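Local atomic coordinates of inositol-3-phosphate synthase (Caenorhabditis elegans, PDB entry 1VKO), a protein that belongs to the myo-inositol-1-phosphate synthase family, with an NAD-binding Rossmann-type domain, and forms a tetramer holding NAD, a potassium ion and pyrophosphate. Residues Ala124-Gly129 with Val140-Ile145; Leu149-Leu154 with Leu451-Glu456. All coordinates share one frame; numbering follows the deposited sequence.

Contact 1. Residues Ala124-Gly129 with Val140-Ile145; sequences ATVHLG and VPFKDI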
ATOM      1  N   ALA A 124      -9.444  13.601 -24.337  1.00 26.36           N
ATOM      2  CA  ALA A 124      -8.086  14.177 -24.356  1.00 24.94           C
ATOM      3  C   ALA A 124      -8.092  15.576 -24.975  1.00 26.37           C
ATOM      4  O   ALA A 124      -8.894  15.872 -25.879  1.00 26.39           O
ATOM      5  CB  ALA A 124      -7.095  13.266 -25.090  1.00 22.87           C
ATOM      6  N   THR A 125      -7.251  16.464 -24.452  1.00 27.02           N
ATOM      7  CA  THR A 125      -6.993  17.713 -25.164  1.00 27.03           C
ATOM      8  C   THR A 125      -5.546  17.723 -25.648  1.00 27.40           C
ATOM      9  O   THR A 125      -4.698  16.944 -25.178  1.00 26.49           O
ATOM     10  CB  THR A 125      -7.271  18.949 -24.330  1.00 27.53           C
ATOM     11  OG1 THR A 125      -6.477  18.886 -23.149  1.00 28.63           O
ATOM     12  CG2 THR A 125      -8.764  19.024 -23.855  1.00 22.36           C
ATOM     13  N   VAL A 126      -5.294  18.602 -26.614  1.00 26.63           N
ATOM     14  CA  VAL A 126      -4.050  18.620 -27.363  1.00 27.73           C
ATOM     15  C   VAL A 126      -3.465  20.030 -27.295  1.00 27.90           C
ATOM     16  O   VAL A 126      -4.197  21.010 -27.291  1.00 31.46           O
ATOM     17  CB  VAL A 126      -4.314  18.177 -28.832  1.00 27.39           C
ATOM     18  CG1 VAL A 126      -3.037  17.924 -29.569  1.00 25.79           C
ATOM     19  CG2 VAL A 126      -5.188  16.915 -28.854  1.00 32.49           C
ATOM     20  N   HIS A 127      -2.150  20.123 -27.236  1.00 26.01           N
ATOM     21  CA  HIS A 127      -1.474  21.391 -27.100  1.00 26.31           C
ATOM     22  C   HIS A 127      -1.033  21.874 -28.492  1.00 28.45           C
ATOM     23  O   HIS A 127      -0.143  21.271 -29.097  1.00 24.94           O
ATOM     24  CB  HIS A 127      -0.280  21.199 -26.176  1.00 25.33           C
ATOM     25  CG  HIS A 127       0.325  22.468 -25.677  1.00 26.81           C
ATOM     26  ND1 HIS A 127       1.645  22.550 -25.283  1.00 17.14           N
ATOM     27  CD2 HIS A 127      -0.193  23.708 -25.519  1.00 25.48           C
ATOM     28  CE1 HIS A 127       1.912  23.786 -24.896  1.00 11.07           C
ATOM     29  NE2 HIS A 127       0.813  24.507 -25.029  1.00 27.22           N
ATOM     30  N   LEU A 128      -1.682  22.943 -28.995  1.00 28.94           N
ATOM     31  CA  LEU A 128      -1.286  23.623 -30.249  1.00 26.95           C
ATOM     32  C   LEU A 128      -0.253  24.739 -30.056  1.00 30.03           C
ATOM     33  O   LEU A 128       0.386  25.165 -31.033  1.00 31.98           O
ATOM     34  CB  LEU A 128      -2.486  24.230 -30.953  1.00 27.57           C
ATOM     35  CG  LEU A 128      -3.763  23.474 -31.320  1.00 25.96           C
ATOM     36  CD1 LEU A 128      -3.523  21.972 -31.524  1.00 34.54           C
ATOM     37  CD2 LEU A 128      -4.746  23.703 -30.218  1.00 41.87           C
ATOM     38  N   GLY A 129      -0.112  25.232 -28.819  1.00 29.95           N
ATOM     39  CA  GLY A 129       0.807  26.326 -28.511  1.00 30.95           C
ATOM     40  C   GLY A 129       0.282  27.364 -27.516  1.00 32.81           C
ATOM     41  O   GLY A 129      -0.668  27.102 -26.773  1.00 31.76           O
ATOM     42  N   VAL A 140      -6.871  22.154 -27.208  1.00 25.18           N
ATOM     43  CA  VAL A 140      -8.157  21.862 -27.815  1.00 25.81           C
ATOM     44  C   VAL A 140      -8.499  20.393 -27.662  1.00 27.03           C
ATOM     45  O   VAL A 140      -7.589  19.543 -27.560  1.00 28.15           O
ATOM     46  CB  VAL A 140      -8.220  22.238 -29.310  1.00 24.74           C
ATOM     47  CG1 VAL A 140      -8.056  23.756 -29.491  1.00 19.34           C
ATOM     48  CG2 VAL A 140      -7.220  21.403 -30.126  1.00 23.33           C
ATOM     49  N   PRO A 141      -9.797  20.102 -27.615  1.00 24.02           N
ATOM     50  CA  PRO A 141     -10.253  18.729 -27.621  1.00 24.53           C
ATOM     51  C   PRO A 141      -9.677  18.015 -28.847  1.00 27.82           C
ATOM     52  O   PRO A 141      -9.660  18.567 -29.959  1.00 31.25           O
ATOM     53  CB  PRO A 141     -11.784  18.861 -27.721  1.00 25.11           C
ATOM     54  CG  PRO A 141     -12.078  20.220 -27.117  1.00 22.67           C
ATOM     55  CD  PRO A 141     -10.918  21.067 -27.548  1.00 22.78           C
ATOM     56  N   PHE A 142      -9.192  16.803 -28.635  1.00 24.51           N
ATOM     57  CA  PHE A 142      -8.831  15.941 -29.713  1.00 24.32           C
ATOM     58  C   PHE A 142      -9.881  15.930 -30.842  1.00 26.79           C
ATOM     59  O   PHE A 142      -9.524  15.915 -32.033  1.00 30.45           O
ATOM     60  CB  PHE A 142      -8.655  14.537 -29.158  1.00 25.66           C
ATOM     61  CG  PHE A 142      -8.024  13.592 -30.118  1.00 27.26           C
ATOM     62  CD1 PHE A 142      -6.641  13.494 -30.194  1.00 29.11           C
ATOM     63  CD2 PHE A 142      -8.813  12.799 -30.956  1.00 27.94           C
ATOM     64  CE1 PHE A 142      -6.051  12.627 -31.107  1.00 23.29           C
ATOM     65  CE2 PHE A 142      -8.239  11.924 -31.861  1.00 19.85           C
ATOM     66  CZ  PHE A 142      -6.851  11.842 -31.942  1.00 32.21           C
ATOM     67  N   LYS A 143     -11.167  15.915 -30.493  1.00 21.78           N
ATOM     68  CA  LYS A 143     -12.198  15.675 -31.515  1.00 24.01           C
ATOM     69  C   LYS A 143     -12.456  16.917 -32.365  1.00 24.51           C
ATOM     70  O   LYS A 143     -13.156  16.841 -33.356  1.00 25.21           O
ATOM     71  CB  LYS A 143     -13.488  15.169 -30.882  1.00 22.72           C
ATOM     72  CG  LYS A 143     -14.104  16.125 -29.849  1.00 23.11           C
ATOM     73  CD  LYS A 143     -15.035  15.360 -28.937  1.00 25.10           C
ATOM     74  CE  LYS A 143     -15.507  16.221 -27.811  1.00 33.05           C
ATOM     75  NZ  LYS A 143     -16.439  17.198 -28.448  1.00 51.21           N
ATOM     76  N   ASP A 144     -11.861  18.046 -31.971  1.00 25.08           N
ATOM     77  CA  ASP A 144     -11.954  19.284 -32.721  1.00 26.03           C
ATOM     78  C   ASP A 144     -10.890  19.424 -33.828  1.00 28.09           C
ATOM     79  O   ASP A 144     -10.975  20.320 -34.659  1.00 28.67           O
ATOM     80  CB  ASP A 144     -11.847  20.470 -31.762  1.00 26.35           C
ATOM     81  CG  ASP A 144     -13.076  20.631 -30.878  1.00 26.59           C
ATOM     82  OD1 ASP A 144     -13.984  19.786 -30.917  1.00 17.00           O
ATOM     83  OD2 ASP A 144     -13.218  21.579 -30.091  1.00 27.04           O
ATOM     84  N   ILE A 145      -9.877  18.559 -33.830  1.00 29.68           N
ATOM     85  CA  ILE A 145      -8.767  18.701 -34.752  1.00 27.64           C
ATOM     86  C   ILE A 145      -9.108  18.197 -36.161  1.00 29.60           C
ATOM     87  O   ILE A 145      -9.140  18.988 -37.094  1.00 29.41           O
ATOM     88  CB  ILE A 145      -7.506  18.049 -34.176  1.00 27.61           C
ATOM     89  CG1 ILE A 145      -7.092  18.771 -32.901  1.00 21.80           C
ATOM     90  CG2 ILE A 145      -6.375  18.088 -35.181  1.00 27.38           C
ATOM     91  CD1 ILE A 145      -5.977  18.018 -32.132  1.00 21.87           C
TER
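Val-126 and Val-140 face each other as an antiparallel hydrogen-bonded pair, each amide donating a hydrogen bond to the other's carbonyl: Val-126 N to Val-140 O at 2.7 Å, and Val-140 N to Val-126 O at 2.9 Å. One step on, Thr-125 and Pro-141 make a non-hydrogen-bonded pair; the CA atoms of Thr-125 and Pro-141 come to 4.2 Å, their side chains diverge, and the CA-H of Thr-125 leans on Val-140 O. A third bond, practically straight at 179°, runs from Phe-142 N to Ala-124 O.

The side chains of Val-126 and Val-140 project from the same face of the sheet. Val-126 CG2, set beside its own backbone N and anti to the carbonyl carbon (chi1 -169° puts CG1 anti to N), is met by Ile-145 CD1 at 3.5 Å, while Phe-142 CD1 is 4.0 Å from Val-126 CG2, which meets the ring obliquely. Farther along, the Leu-128 and Val-140 side chains meet at about a right angle: Leu-128 CD2 bears on both methyls of Val-140, tight at 3.4 Å to CG1 and to CG2 of that valine.

This is the open end of a beta hairpin, strand 125-131 returning as strand 136-141. Beyond Pro-141 the chain turns, with Asp-144 N bonded to Pro-141 O and Ile-145 N to Phe-142 O, which swings Ile-145 back over Val-126.

Helix 498-513 packs on Val-126, Phe-142 and Ile-145 through Thr-506, Leu-505, Val-509 and Ala-513. The second subunit takes other positions: its Ser-387 O is hydrogen-bonded to Thr-125 OG1, its Asn-48 ND2 to Leu-128 O, and its Ile-390 packs on Pro-141.

Contact 2. Residues Leu149-Leu154 with Leu451-Glu456; sequences LSPNDL and LAILTE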
ATOM      1  N   LEU A 149     -16.024  10.402 -35.355  1.00 26.34           N
ATOM      2  CA  LEU A 149     -17.297   9.980 -34.770  1.00 27.92           C
ATOM      3  C   LEU A 149     -17.424  10.310 -33.279  1.00 29.07           C
ATOM      4  O   LEU A 149     -16.428  10.470 -32.573  1.00 27.43           O
ATOM      5  CB  LEU A 149     -17.471   8.477 -34.945  1.00 26.91           C
ATOM      6  CG  LEU A 149     -17.483   7.906 -36.351  1.00 26.61           C
ATOM      7  CD1 LEU A 149     -17.099   6.445 -36.265  1.00 19.67           C
ATOM      8  CD2 LEU A 149     -18.879   8.108 -36.976  1.00 13.61           C
ATOM      9  N   SER A 150     -18.666  10.441 -32.820  1.00 29.52           N
ATOM     10  CA  SER A 150     -18.972  10.340 -31.404  1.00 30.31           C
ATOM     11  C   SER A 150     -19.494   8.952 -31.210  1.00 30.70           C
ATOM     12  O   SER A 150     -20.124   8.413 -32.123  1.00 33.90           O
ATOM     13  CB  SER A 150     -20.094  11.307 -31.033  1.00 33.19           C
ATOM     14  OG  SER A 150     -20.827  10.830 -29.907  1.00 30.29           O
ATOM     15  N   PRO A 151     -19.306   8.358 -30.040  1.00 30.85           N
ATOM     16  CA  PRO A 151     -19.812   6.998 -29.833  1.00 29.30           C
ATOM     17  C   PRO A 151     -21.327   6.957 -29.959  1.00 29.68           C
ATOM     18  O   PRO A 151     -21.886   5.881 -30.092  1.00 31.15           O
ATOM     19  CB  PRO A 151     -19.374   6.670 -28.405  1.00 30.08           C
ATOM     20  CG  PRO A 151     -18.159   7.561 -28.178  1.00 30.42           C
ATOM     21  CD  PRO A 151     -18.602   8.872 -28.846  1.00 32.10           C
ATOM     22  N   ASN A 152     -21.978   8.118 -29.911  1.00 25.11           N
ATOM     23  CA  ASN A 152     -23.410   8.172 -30.112  1.00 28.57           C
ATOM     24  C   ASN A 152     -23.784   7.818 -31.551  1.00 28.10           C
ATOM     25  O   ASN A 152     -24.903   7.416 -31.797  1.00 26.99           O
ATOM     26  CB  ASN A 152     -23.980   9.548 -29.711  1.00 25.92           C
ATOM     27  CG  ASN A 152     -23.710   9.889 -28.247  1.00 33.04           C
ATOM     28  OD1 ASN A 152     -23.562   9.004 -27.383  1.00 27.57           O
ATOM     29  ND2 ASN A 152     -23.637  11.173 -27.961  1.00 33.08           N
ATOM     30  N   ASP A 153     -22.824   7.928 -32.477  1.00 29.83           N
ATOM     31  CA  ASP A 153     -23.073   7.753 -33.911  1.00 28.48           C
ATOM     32  C   ASP A 153     -22.798   6.330 -34.344  1.00 30.98           C
ATOM     33  O   ASP A 153     -22.902   6.010 -35.552  1.00 33.45           O
ATOM     34  CB  ASP A 153     -22.133   8.639 -34.734  1.00 28.13           C
ATOM     35  CG  ASP A 153     -22.310  10.100 -34.463  1.00 31.42           C
ATOM     36  OD1 ASP A 153     -23.473  10.573 -34.546  1.00 30.86           O
ATOM     37  OD2 ASP A 153     -21.340  10.850 -34.181  1.00 19.31           O
ATOM     38  N   LEU A 154     -22.385   5.487 -33.391  1.00 29.99           N
ATOM     39  CA  LEU A 154     -22.037   4.092 -33.704  1.00 27.18           C
ATOM     40  C   LEU A 154     -23.268   3.226 -33.584  1.00 25.33           C
ATOM     41  O   LEU A 154     -23.961   3.273 -32.569  1.00 24.85           O
ATOM     42  CB  LEU A 154     -20.945   3.551 -32.773  1.00 22.10           C
ATOM     43  CG  LEU A 154     -19.516   4.129 -32.673  1.00 29.57           C
ATOM     44  CD1 LEU A 154     -18.747   3.466 -31.493  1.00 15.42           C
ATOM     45  CD2 LEU A 154     -18.695   3.998 -33.985  1.00 24.88           C
ATOM     46  N   LEU A 451     -10.959   2.578 -30.289  1.00 23.98           N
ATOM     47  CA  LEU A 451     -10.403   1.743 -31.370  1.00 22.44           C
ATOM     48  C   LEU A 451     -11.297   1.866 -32.622  1.00 20.38           C
ATOM     49  O   LEU A 451     -10.829   2.131 -33.735  1.00 18.54           O
ATOM     50  CB  LEU A 451     -10.241   0.288 -30.924  1.00 19.54           C
ATOM     51  CG  LEU A 451      -9.185  -0.029 -29.852  1.00 17.69           C
ATOM     52  CD1 LEU A 451      -9.622  -1.257 -29.069  1.00 22.54           C
ATOM     53  CD2 LEU A 451      -7.789  -0.233 -30.437  1.00  7.65           C
ATOM     54  N   ALA A 452     -12.596   1.702 -32.435  1.00 20.43           N
ATOM     55  CA  ALA A 452     -13.503   1.824 -33.554  1.00 19.42           C
ATOM     56  C   ALA A 452     -13.264   3.198 -34.202  1.00 21.83           C
ATOM     57  O   ALA A 452     -13.169   3.306 -35.435  1.00 25.17           O
ATOM     58  CB  ALA A 452     -14.957   1.663 -33.089  1.00 18.69           C
ATOM     59  N   ILE A 453     -13.120   4.230 -33.370  1.00 20.16           N
ATOM     60  CA  ILE A 453     -13.240   5.602 -33.842  1.00 19.62           C
ATOM     61  C   ILE A 453     -11.980   5.994 -34.614  1.00 20.79           C
ATOM     62  O   ILE A 453     -12.041   6.600 -35.683  1.00 20.90           O
ATOM     63  CB  ILE A 453     -13.618   6.545 -32.670  1.00 18.75           C
ATOM     64  CG1 ILE A 453     -15.119   6.385 -32.356  1.00 18.19           C
ATOM     65  CG2 ILE A 453     -13.278   8.015 -32.965  1.00 17.09           C
ATOM     66  CD1 ILE A 453     -15.585   7.102 -31.117  1.00  7.84           C
ATOM     67  N   LEU A 454     -10.832   5.606 -34.104  1.00 20.90           N
ATOM     68  CA  LEU A 454      -9.604   5.879 -34.816  1.00 21.71           C
ATOM     69  C   LEU A 454      -9.504   5.070 -36.102  1.00 23.25           C
ATOM     70  O   LEU A 454      -8.834   5.503 -37.050  1.00 25.48           O
ATOM     71  CB  LEU A 454      -8.407   5.601 -33.905  1.00 23.56           C
ATOM     72  CG  LEU A 454      -8.370   6.567 -32.740  1.00 19.60           C
ATOM     73  CD1 LEU A 454      -7.502   6.041 -31.654  1.00 17.59           C
ATOM     74  CD2 LEU A 454      -7.974   8.014 -33.160  1.00 18.19           C
ATOM     75  N   THR A 455     -10.159   3.901 -36.145  1.00 23.26           N
ATOM     76  CA  THR A 455     -10.170   3.084 -37.361  1.00 21.71           C
ATOM     77  C   THR A 455     -10.946   3.748 -38.504  1.00 24.41           C
ATOM     78  O   THR A 455     -10.437   3.845 -39.617  1.00 24.75           O
ATOM     79  CB  THR A 455     -10.708   1.680 -37.094  1.00 23.31           C
ATOM     80  OG1 THR A 455      -9.821   0.993 -36.206  1.00 22.55           O
ATOM     81  CG2 THR A 455     -10.639   0.840 -38.378  1.00 17.62           C
ATOM     82  N   GLU A 456     -12.168   4.199 -38.215  1.00 25.14           N
ATOM     83  CA  GLU A 456     -12.986   4.896 -39.205  1.00 29.34           C
ATOM     84  C   GLU A 456     -12.275   6.146 -39.700  1.00 31.70           C
ATOM     85  O   GLU A 456     -12.371   6.494 -40.879  1.00 34.70           O
ATOM     86  CB  GLU A 456     -14.345   5.274 -38.625  1.00 27.99           C
ATOM     87  CG  GLU A 456     -15.389   5.670 -39.660  1.00 26.68           C
ATOM     88  CD  GLU A 456     -15.175   7.056 -40.229  1.00 24.03           C
ATOM     89  OE1 GLU A 456     -14.870   7.976 -39.439  1.00 20.80           O
ATOM     90  OE2 GLU A 456     -15.324   7.240 -41.470  1.00 29.11           O
TER
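Ile-453 reaches from its helix to the chain at Leu-149 and Pro-151, and its extended side chain has the largest share on the helix side. With CG1 anti to the carbonyl carbon and chi2 at 172°, CD1 is carried out to 3.8 Å from Leu-149 O and 3.9 Å from Pro-151 CG. The proline ring and the isoleucine chain meet at about a right angle. The other branch, CG2 of Ile-453, also lies near Leu-149 O, while Ile-453 CG1 packs against Leu-149 CB at 4.1 Å.

Leu-149 turns its own branch to the next turn of the helix. Its CD1 rests on the aliphatic part of Glu-456, 3.8 Å from Glu-456 CB, the two side chains again crossing at about a right angle. The glutamate leaves with CG anti to the backbone N and then bends at chi2 (-76°). Both oxygens of its buried carboxylate have partners: OE1 a salt bridge to Arg-460, OE2 a hydrogen bond from the backbone N of Arg-75. Leu-154 CD1 makes a looser apolar contact, 4.5 Å from Ala-452 CB.

No hydrogen bond joins the two segments. Within the loop, Ser-150 OG accepts from Asn-152 N in an ST turn, and Asp-153 OD2 takes Ser-150 N at 3.0 Å, leading into the short 3-10 turn 151-153.

Helix 440-458 thus meets the loop entering strand 154-159, an edge strand of the parallel Rossmann-type sheet within this chain. Thr-77 of the adjacent strand 77-82 touches Leu-149, Leu-154 and Glu-456, while helix 120-123 packs on Ile-453 and Pro-151.

Contact 1 closes before contact 2 opens: Ile-145 ends the first and, after three intervening residues, Leu-149 begins the second, so one run of chain leads from the hairpin to the edge of the parallel sheet. Their centres are about 17 Å apart, yet they touch directly, Phe-142 CE2 of contact 1 packing 4.1 Å from Leu-454 CD2 of contact 2. Residues 124-129 and 140-145 also meet the second subunit, whereas no other protein chain touches residues 149-154 or 451-456. Neither contact includes a residue lining the pyrophosphate pocket, where Lys-326, Lys-373 and Lys-484 are among the neighbours of that ligand.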